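Local coordinates for universal stress protein A-like protein (Arabidopsis thaliana, PDB 2GM3) that binds AMP and belongs to the universal stress protein A family, its cellular role being otherwise undefined, at residues T43-Q54 / V101-P112. Numbering follows the deposited sequence.
Sequences TSDFKILLLHVQ and VGCEAWIKTGDP. With AMP (adenosine monophosphate), chain G.
Trp106 lies across strand 46-54, its ring edge at Leu49, where CZ3 is 3.9 Å from Leu49 CB, and its NE1 3.5 Å from Leu51 CD1. Holding CG between the backbone N and carbonyl carbon (chi1 71°) puts Leu50 O over one ring face, toward its rim, while NE1 hydrogen-bonds Glu119 of helix 112-123. A glycine in its place would probably uncover Leu49 and Leu51 and leave the Glu119 carboxylate without its indole mate.

Alongside runs a parallel ladder of eight backbone hydrogen bonds, from Ile48 N to Gly102 O through Gly110 N to Gln54 O, joining strand 102-109, outermost in this chain's sheet, to its inner neighbour. Packing is tight at the C-terminal end: Val53 CG1, anti to the backbone N (chi1 -172°), comes 3.4 Å from Pro112 CA. On the solvent side, Lys47 and the exposed Glu104 are looser: their carbons touch, but NZ to OE2 is a long salt bridge at 3.8 Å.

His52 and Val53 show the logic: alternate residues turn N and O to strand 102-109, so those of Val53 face the other way, N donating to AMP N1 (2.9 Å) and O accepting from AMP N6 (2.8 Å). This paired donor and acceptor reads the adenine edge, consistent with selection of adenine over guanine.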
ATOM      1  N   THR A  43      -7.576 -17.083  -3.827  1.00 57.80           N
ATOM      2  CA  THR A  43      -8.406 -16.654  -2.718  1.00 58.35           C
ATOM      3  C   THR A  43      -8.051 -17.312  -1.396  1.00 58.79           C
ATOM      4  O   THR A  43      -8.461 -16.833  -0.342  1.00 59.39           O
ATOM      5  CB  THR A  43      -9.897 -16.826  -3.055  1.00 58.45           C
ATOM      6  OG1 THR A  43     -10.097 -18.120  -3.620  1.00 57.85           O
ATOM      7  CG2 THR A  43     -10.328 -15.782  -4.095  1.00 58.33           C
ATOM      8  N   SER A  44      -7.291 -18.398  -1.436  1.00 59.28           N
ATOM      9  CA  SER A  44      -6.810 -19.000  -0.192  1.00 59.65           C
ATOM     10  C   SER A  44      -5.452 -18.469   0.273  1.00 59.79           C
ATOM     11  O   SER A  44      -5.012 -18.786   1.385  1.00 60.21           O
ATOM     12  CB  SER A  44      -6.853 -20.506  -0.286  1.00 59.52           C
ATOM     13  OG  SER A  44      -8.218 -20.854  -0.357  1.00 60.76           O
ATOM     14  N   ASP A  45      -4.825 -17.633  -0.557  1.00 59.55           N
ATOM     15  CA  ASP A  45      -3.522 -17.067  -0.236  1.00 59.60           C
ATOM     16  C   ASP A  45      -3.647 -15.769   0.573  1.00 59.12           C
ATOM     17  O   ASP A  45      -2.671 -15.255   1.096  1.00 58.90           O
ATOM     18  CB  ASP A  45      -2.695 -16.916  -1.523  1.00 59.74           C
ATOM     19  CG  ASP A  45      -2.105 -18.257  -2.002  1.00 62.10           C
ATOM     20  OD1 ASP A  45      -0.895 -18.500  -1.757  1.00 65.73           O
ATOM     21  OD2 ASP A  45      -2.831 -19.091  -2.608  1.00 63.27           O
ATOM     22  N   PHE A  46      -4.872 -15.270   0.691  1.00 58.93           N
ATOM     23  CA  PHE A  46      -5.158 -14.023   1.392  1.00 58.93           C
ATOM     24  C   PHE A  46      -6.340 -14.155   2.349  1.00 59.20           C
ATOM     25  O   PHE A  46      -7.280 -14.901   2.085  1.00 59.57           O
ATOM     26  CB  PHE A  46      -5.425 -12.897   0.375  1.00 58.48           C
ATOM     27  CG  PHE A  46      -4.234 -12.581  -0.478  1.00 58.09           C
ATOM     28  CD1 PHE A  46      -3.982 -13.308  -1.640  1.00 57.66           C
ATOM     29  CD2 PHE A  46      -3.342 -11.600  -0.093  1.00 55.67           C
ATOM     30  CE1 PHE A  46      -2.869 -13.041  -2.404  1.00 56.93           C
ATOM     31  CE2 PHE A  46      -2.232 -11.328  -0.839  1.00 57.25           C
ATOM     32  CZ  PHE A  46      -1.984 -12.038  -2.011  1.00 56.97           C
ATOM     33  N   LYS A  47      -6.285 -13.400   3.439  1.00 59.27           N
ATOM     34  CA  LYS A  47      -7.394 -13.268   4.366  1.00 59.30           C
ATOM     35  C   LYS A  47      -7.674 -11.773   4.586  1.00 59.11           C
ATOM     36  O   LYS A  47      -6.775 -11.002   4.876  1.00 59.17           O
ATOM     37  CB  LYS A  47      -7.036 -13.966   5.688  1.00 59.26           C
ATOM     38  CG  LYS A  47      -8.113 -13.856   6.743  1.00 61.19           C
ATOM     39  CD  LYS A  47      -7.872 -14.749   7.932  1.00 63.89           C
ATOM     40  CE  LYS A  47      -8.994 -14.558   8.943  1.00 64.98           C
ATOM     41  NZ  LYS A  47      -9.225 -15.801   9.767  1.00 66.66           N
ATOM     42  N   ILE A  48      -8.919 -11.366   4.431  1.00 58.90           N
ATOM     43  CA  ILE A  48      -9.253  -9.969   4.520  1.00 58.83           C
ATOM     44  C   ILE A  48      -9.765  -9.651   5.926  1.00 59.23           C
ATOM     45  O   ILE A  48     -10.653 -10.341   6.454  1.00 59.22           O
ATOM     46  CB  ILE A  48     -10.288  -9.620   3.492  1.00 58.44           C
ATOM     47  CG1 ILE A  48      -9.809 -10.080   2.105  1.00 59.57           C
ATOM     48  CG2 ILE A  48     -10.618  -8.141   3.538  1.00 58.38           C
ATOM     49  CD1 ILE A  48      -8.453  -9.517   1.583  1.00 57.88           C
ATOM     50  N   LEU A  49      -9.174  -8.635   6.546  1.00 58.72           N
ATOM     51  CA  LEU A  49      -9.600  -8.200   7.871  1.00 58.47           C
ATOM     52  C   LEU A  49     -10.265  -6.823   7.692  1.00 58.28           C
ATOM     53  O   LEU A  49      -9.607  -5.865   7.376  1.00 58.84           O
ATOM     54  CB  LEU A  49      -8.408  -8.155   8.844  1.00 57.71           C
ATOM     55  CG  LEU A  49      -7.613  -9.439   8.940  1.00 57.82           C
ATOM     56  CD1 LEU A  49      -6.336  -9.199   9.664  1.00 58.79           C
ATOM     57  CD2 LEU A  49      -8.397 -10.525   9.659  1.00 58.98           C
ATOM     58  N   LEU A  50     -11.582  -6.771   7.834  1.00 57.66           N
ATOM     59  CA  LEU A  50     -12.331  -5.567   7.558  1.00 56.92           C
ATOM     60  C   LEU A  50     -12.569  -4.804   8.831  1.00 56.64           C
ATOM     61  O   LEU A  50     -13.213  -5.307   9.740  1.00 57.04           O
ATOM     62  CB  LEU A  50     -13.660  -5.917   6.929  1.00 56.55           C
ATOM     63  CG  LEU A  50     -13.648  -6.584   5.561  1.00 57.84           C
ATOM     64  CD1 LEU A  50     -14.894  -7.358   5.395  1.00 56.24           C
ATOM     65  CD2 LEU A  50     -13.509  -5.461   4.427  1.00 58.02           C
ATOM     66  N   LEU A  51     -12.016  -3.599   8.913  1.00 56.20           N
ATOM     67  CA  LEU A  51     -12.215  -2.788  10.083  1.00 55.41           C
ATOM     68  C   LEU A  51     -12.986  -1.501   9.755  1.00 55.62           C
ATOM     69  O   LEU A  51     -12.603  -0.742   8.846  1.00 55.56           O
ATOM     70  CB  LEU A  51     -10.886  -2.480  10.729  1.00 54.31           C
ATOM     71  CG  LEU A  51     -10.897  -1.346  11.750  1.00 54.72           C
ATOM     72  CD1 LEU A  51     -11.525  -1.735  13.078  1.00 52.05           C
ATOM     73  CD2 LEU A  51      -9.458  -0.888  11.963  1.00 55.25           C
ATOM     74  N   HIS A  52     -14.053  -1.264  10.523  1.00 55.01           N
ATOM     75  CA  HIS A  52     -14.759   0.008  10.489  1.00 54.51           C
ATOM     76  C   HIS A  52     -14.558   0.722  11.784  1.00 54.36           C
ATOM     77  O   HIS A  52     -14.775   0.161  12.860  1.00 54.99           O
ATOM     78  CB  HIS A  52     -16.258  -0.186  10.273  1.00 54.14           C
ATOM     79  CG  HIS A  52     -17.025   1.089  10.347  1.00 54.34           C
ATOM     80  ND1 HIS A  52     -16.905   2.083   9.400  1.00 52.95           N
ATOM     81  CD2 HIS A  52     -17.916   1.546  11.262  1.00 54.13           C
ATOM     82  CE1 HIS A  52     -17.698   3.093   9.717  1.00 49.65           C
ATOM     83  NE2 HIS A  52     -18.339   2.783  10.830  1.00 53.41           N
ATOM     84  N   VAL A  53     -14.147   1.977  11.716  1.00 54.45           N
ATOM     85  CA  VAL A  53     -14.080   2.756  12.937  1.00 54.41           C
ATOM     86  C   VAL A  53     -15.316   3.632  13.063  1.00 54.79           C
ATOM     87  O   VAL A  53     -15.626   4.409  12.186  1.00 55.07           O
ATOM     88  CB  VAL A  53     -12.772   3.535  13.059  1.00 53.61           C
ATOM     89  CG1 VAL A  53     -12.635   4.188  14.439  1.00 51.49           C
ATOM     90  CG2 VAL A  53     -11.634   2.584  12.872  1.00 53.87           C
ATOM     91  N   GLN A  54     -16.021   3.472  14.160  1.00 55.10           N
ATOM     92  CA  GLN A  54     -17.261   4.213  14.413  1.00 55.96           C
ATOM     93  C   GLN A  54     -17.011   5.418  15.340  1.00 56.12           C
ATOM     94  O   GLN A  54     -16.283   5.322  16.335  1.00 56.31           O
ATOM     95  CB  GLN A  54     -18.262   3.235  15.024  1.00 55.62           C
ATOM     96  CG  GLN A  54     -19.665   3.688  15.148  1.00 56.88           C
ATOM     97  CD  GLN A  54     -20.352   3.056  16.363  1.00 57.57           C
ATOM     98  OE1 GLN A  54     -20.197   1.857  16.637  1.00 57.20           O
ATOM     99  NE2 GLN A  54     -21.110   3.867  17.093  1.00 56.81           N
ATOM    100  N   VAL A 101     -13.080 -15.659  -0.522  1.00 59.59           N
ATOM    101  CA  VAL A 101     -11.960 -15.193   0.296  1.00 59.82           C
ATOM    102  C   VAL A 101     -12.381 -15.179   1.764  1.00 59.72           C
ATOM    103  O   VAL A 101     -13.407 -14.558   2.103  1.00 60.08           O
ATOM    104  CB  VAL A 101     -11.572 -13.705  -0.038  1.00 60.11           C
ATOM    105  CG1 VAL A 101     -10.220 -13.352   0.537  1.00 60.13           C
ATOM    106  CG2 VAL A 101     -11.593 -13.428  -1.530  1.00 59.99           C
ATOM    107  N   GLY A 102     -11.585 -15.804   2.633  1.00 59.32           N
ATOM    108  CA  GLY A 102     -11.815 -15.739   4.072  1.00 59.10           C
ATOM    109  C   GLY A 102     -11.733 -14.274   4.529  1.00 59.50           C
ATOM    110  O   GLY A 102     -10.916 -13.478   4.018  1.00 59.21           O
ATOM    111  N   CYS A 103     -12.594 -13.918   5.477  1.00 58.96           N
ATOM    112  CA  CYS A 103     -12.574 -12.595   6.051  1.00 59.29           C
ATOM    113  C   CYS A 103     -12.993 -12.574   7.508  1.00 59.05           C
ATOM    114  O   CYS A 103     -13.651 -13.486   8.001  1.00 59.09           O
ATOM    115  CB  CYS A 103     -13.469 -11.634   5.246  1.00 59.53           C
ATOM    116  SG  CYS A 103     -15.190 -12.058   5.228  1.00 63.03           S
ATOM    117  N   GLU A 104     -12.593 -11.512   8.181  1.00 58.73           N
ATOM    118  CA  GLU A 104     -13.050 -11.185   9.506  1.00 58.78           C
ATOM    119  C   GLU A 104     -13.397  -9.726   9.502  1.00 58.18           C
ATOM    120  O   GLU A 104     -12.646  -8.909   8.984  1.00 58.56           O
ATOM    121  CB  GLU A 104     -11.944 -11.427  10.509  1.00 58.57           C
ATOM    122  CG  GLU A 104     -11.689 -12.887  10.712  1.00 61.07           C
ATOM    123  CD  GLU A 104     -10.942 -13.185  12.006  1.00 62.57           C
ATOM    124  OE1 GLU A 104     -10.091 -12.375  12.445  1.00 64.52           O
ATOM    125  OE2 GLU A 104     -11.216 -14.245  12.582  1.00 63.83           O
ATOM    126  N   ALA A 105     -14.528  -9.376  10.083  1.00 57.78           N
ATOM    127  CA  ALA A 105     -14.936  -7.979  10.063  1.00 57.51           C
ATOM    128  C   ALA A 105     -15.399  -7.574  11.436  1.00 57.08           C
ATOM    129  O   ALA A 105     -16.113  -8.316  12.096  1.00 56.01           O
ATOM    130  CB  ALA A 105     -16.037  -7.759   9.039  1.00 57.13           C
ATOM    131  N   TRP A 106     -14.977  -6.388  11.866  1.00 56.76           N
ATOM    132  CA  TRP A 106     -15.419  -5.884  13.158  1.00 56.13           C
ATOM    133  C   TRP A 106     -15.361  -4.371  13.215  1.00 56.31           C
ATOM    134  O   TRP A 106     -14.823  -3.698  12.304  1.00 56.03           O
ATOM    135  CB  TRP A 106     -14.601  -6.496  14.275  1.00 55.24           C
ATOM    136  CG  TRP A 106     -13.241  -5.990  14.305  1.00 55.81           C
ATOM    137  CD1 TRP A 106     -12.757  -5.023  15.115  1.00 55.39           C
ATOM    138  CD2 TRP A 106     -12.160  -6.398  13.467  1.00 55.41           C
ATOM    139  NE1 TRP A 106     -11.454  -4.790  14.834  1.00 55.48           N
ATOM    140  CE2 TRP A 106     -11.048  -5.630  13.835  1.00 55.82           C
ATOM    141  CE3 TRP A 106     -12.022  -7.353  12.450  1.00 56.27           C
ATOM    142  CZ2 TRP A 106      -9.781  -5.779  13.224  1.00 56.80           C
ATOM    143  CZ3 TRP A 106     -10.763  -7.512  11.850  1.00 57.59           C
ATOM    144  CH2 TRP A 106      -9.664  -6.715  12.232  1.00 56.46           C
ATOM    145  N   ILE A 107     -15.911  -3.855  14.311  1.00 56.10           N
ATOM    146  CA  ILE A 107     -16.022  -2.438  14.542  1.00 56.47           C
ATOM    147  C   ILE A 107     -15.257  -2.082  15.803  1.00 56.60           C
ATOM    148  O   ILE A 107     -15.311  -2.809  16.787  1.00 56.46           O
ATOM    149  CB  ILE A 107     -17.507  -2.063  14.690  1.00 56.43           C
ATOM    150  CG1 ILE A 107     -18.206  -2.296  13.337  1.00 57.57           C
ATOM    151  CG2 ILE A 107     -17.641  -0.605  15.177  1.00 57.13           C
ATOM    152  CD1 ILE A 107     -19.720  -2.137  13.299  1.00 57.30           C
ATOM    153  N   LYS A 108     -14.509  -0.984  15.737  1.00 56.90           N
ATOM    154  CA  LYS A 108     -13.910  -0.366  16.900  1.00 56.90           C
ATOM    155  C   LYS A 108     -14.420   1.061  16.993  1.00 57.25           C
ATOM    156  O   LYS A 108     -14.891   1.620  16.002  1.00 58.41           O
ATOM    157  CB  LYS A 108     -12.390  -0.407  16.771  1.00 57.19           C
ATOM    158  CG  LYS A 108     -11.794  -1.802  16.947  1.00 57.09           C
ATOM    159  CD  LYS A 108     -11.801  -2.242  18.413  1.00 56.27           C
ATOM    160  CE  LYS A 108     -11.301  -3.662  18.560  1.00 56.20           C
ATOM    161  NZ  LYS A 108     -11.525  -4.178  19.958  1.00 56.97           N
ATOM    162  N   THR A 109     -14.343   1.658  18.167  1.00 57.56           N
ATOM    163  CA  THR A 109     -14.829   3.014  18.360  1.00 57.80           C
ATOM    164  C   THR A 109     -13.667   3.985  18.608  1.00 58.00           C
ATOM    165  O   THR A 109     -12.641   3.609  19.183  1.00 58.07           O
ATOM    166  CB  THR A 109     -15.872   3.034  19.534  1.00 58.28           C
ATOM    167  OG1 THR A 109     -16.936   2.116  19.244  1.00 57.51           O
ATOM    168  CG2 THR A 109     -16.479   4.431  19.768  1.00 57.70           C
ATOM    169  N   GLY A 110     -13.832   5.232  18.174  1.00 58.19           N
ATOM    170  CA  GLY A 110     -12.891   6.296  18.517  1.00 58.67           C
ATOM    171  C   GLY A 110     -12.511   7.080  17.288  1.00 59.22           C
ATOM    172  O   GLY A 110     -13.253   7.084  16.300  1.00 58.97           O
ATOM    173  N   ASP A 111     -11.359   7.756  17.342  1.00 59.74           N
ATOM    174  CA  ASP A 111     -10.870   8.481  16.165  1.00 60.12           C
ATOM    175  C   ASP A 111     -10.345   7.483  15.112  1.00 60.08           C
ATOM    176  O   ASP A 111      -9.415   6.706  15.390  1.00 60.39           O
ATOM    177  CB  ASP A 111      -9.830   9.549  16.527  1.00 60.39           C
ATOM    178  CG  ASP A 111      -9.182  10.168  15.285  1.00 63.04           C
ATOM    179  OD1 ASP A 111      -9.821  10.182  14.200  1.00 66.90           O
ATOM    180  OD2 ASP A 111      -8.023  10.613  15.367  1.00 64.39           O
ATOM    181  N   PRO A 112     -10.960   7.479  13.911  1.00 59.65           N
ATOM    182  CA  PRO A 112     -10.608   6.489  12.891  1.00 59.86           C
ATOM    183  C   PRO A 112      -9.106   6.303  12.610  1.00 60.10           C
ATOM    184  O   PRO A 112      -8.638   5.168  12.610  1.00 60.88           O
ATOM    185  CB  PRO A 112     -11.383   6.949  11.643  1.00 59.41           C
ATOM    186  CG  PRO A 112     -12.557   7.659  12.204  1.00 59.40           C
ATOM    187  CD  PRO A 112     -12.044   8.361  13.451  1.00 59.74           C
TER
HETATM  188  P   AMP G 176      -8.780   9.895   3.350  1.00 36.27           P
HETATM  189  O1P AMP G 176      -9.466  10.359   4.507  1.00 39.56           O
HETATM  190  O2P AMP G 176      -9.410  10.274   2.063  1.00 34.63           O
HETATM  191  O3P AMP G 176      -7.340  10.077   3.304  1.00 32.77           O
HETATM  192  O5' AMP G 176      -8.886   8.306   3.316  1.00 34.90           O
HETATM  193  C5' AMP G 176     -10.144   7.687   3.169  1.00 31.51           C
HETATM  194  C4' AMP G 176      -9.954   6.266   3.630  1.00 33.03           C
HETATM  195  O4' AMP G 176      -9.692   6.193   5.073  1.00 35.15           O
HETATM  196  C3' AMP G 176     -11.172   5.415   3.409  1.00 33.38           C
HETATM  197  O3' AMP G 176     -11.143   4.948   2.029  1.00 31.87           O
HETATM  198  C2' AMP G 176     -10.909   4.275   4.381  1.00 33.90           C
HETATM  199  O2' AMP G 176     -10.037   3.332   3.757  1.00 31.27           O
HETATM  200  C1' AMP G 176     -10.210   4.961   5.550  1.00 33.28           C
HETATM  201  N9  AMP G 176     -11.236   5.405   6.514  1.00 36.36           N
HETATM  202  C8  AMP G 176     -11.800   6.630   6.628  1.00 34.22           C
HETATM  203  N7  AMP G 176     -12.693   6.612   7.633  1.00 33.75           N
HETATM  204  C5  AMP G 176     -12.666   5.392   8.184  1.00 36.14           C
HETATM  205  C6  AMP G 176     -13.328   4.768   9.246  1.00 33.50           C
HETATM  206  N6  AMP G 176     -14.229   5.384   9.990  1.00 33.23           N
HETATM  207  N1  AMP G 176     -13.047   3.498   9.508  1.00 33.41           N
HETATM  208  C2  AMP G 176     -12.174   2.800   8.810  1.00 34.77           C
HETATM  209  N3  AMP G 176     -11.514   3.344   7.798  1.00 37.48           N
HETATM  210  C4  AMP G 176     -11.740   4.631   7.469  1.00 36.75           C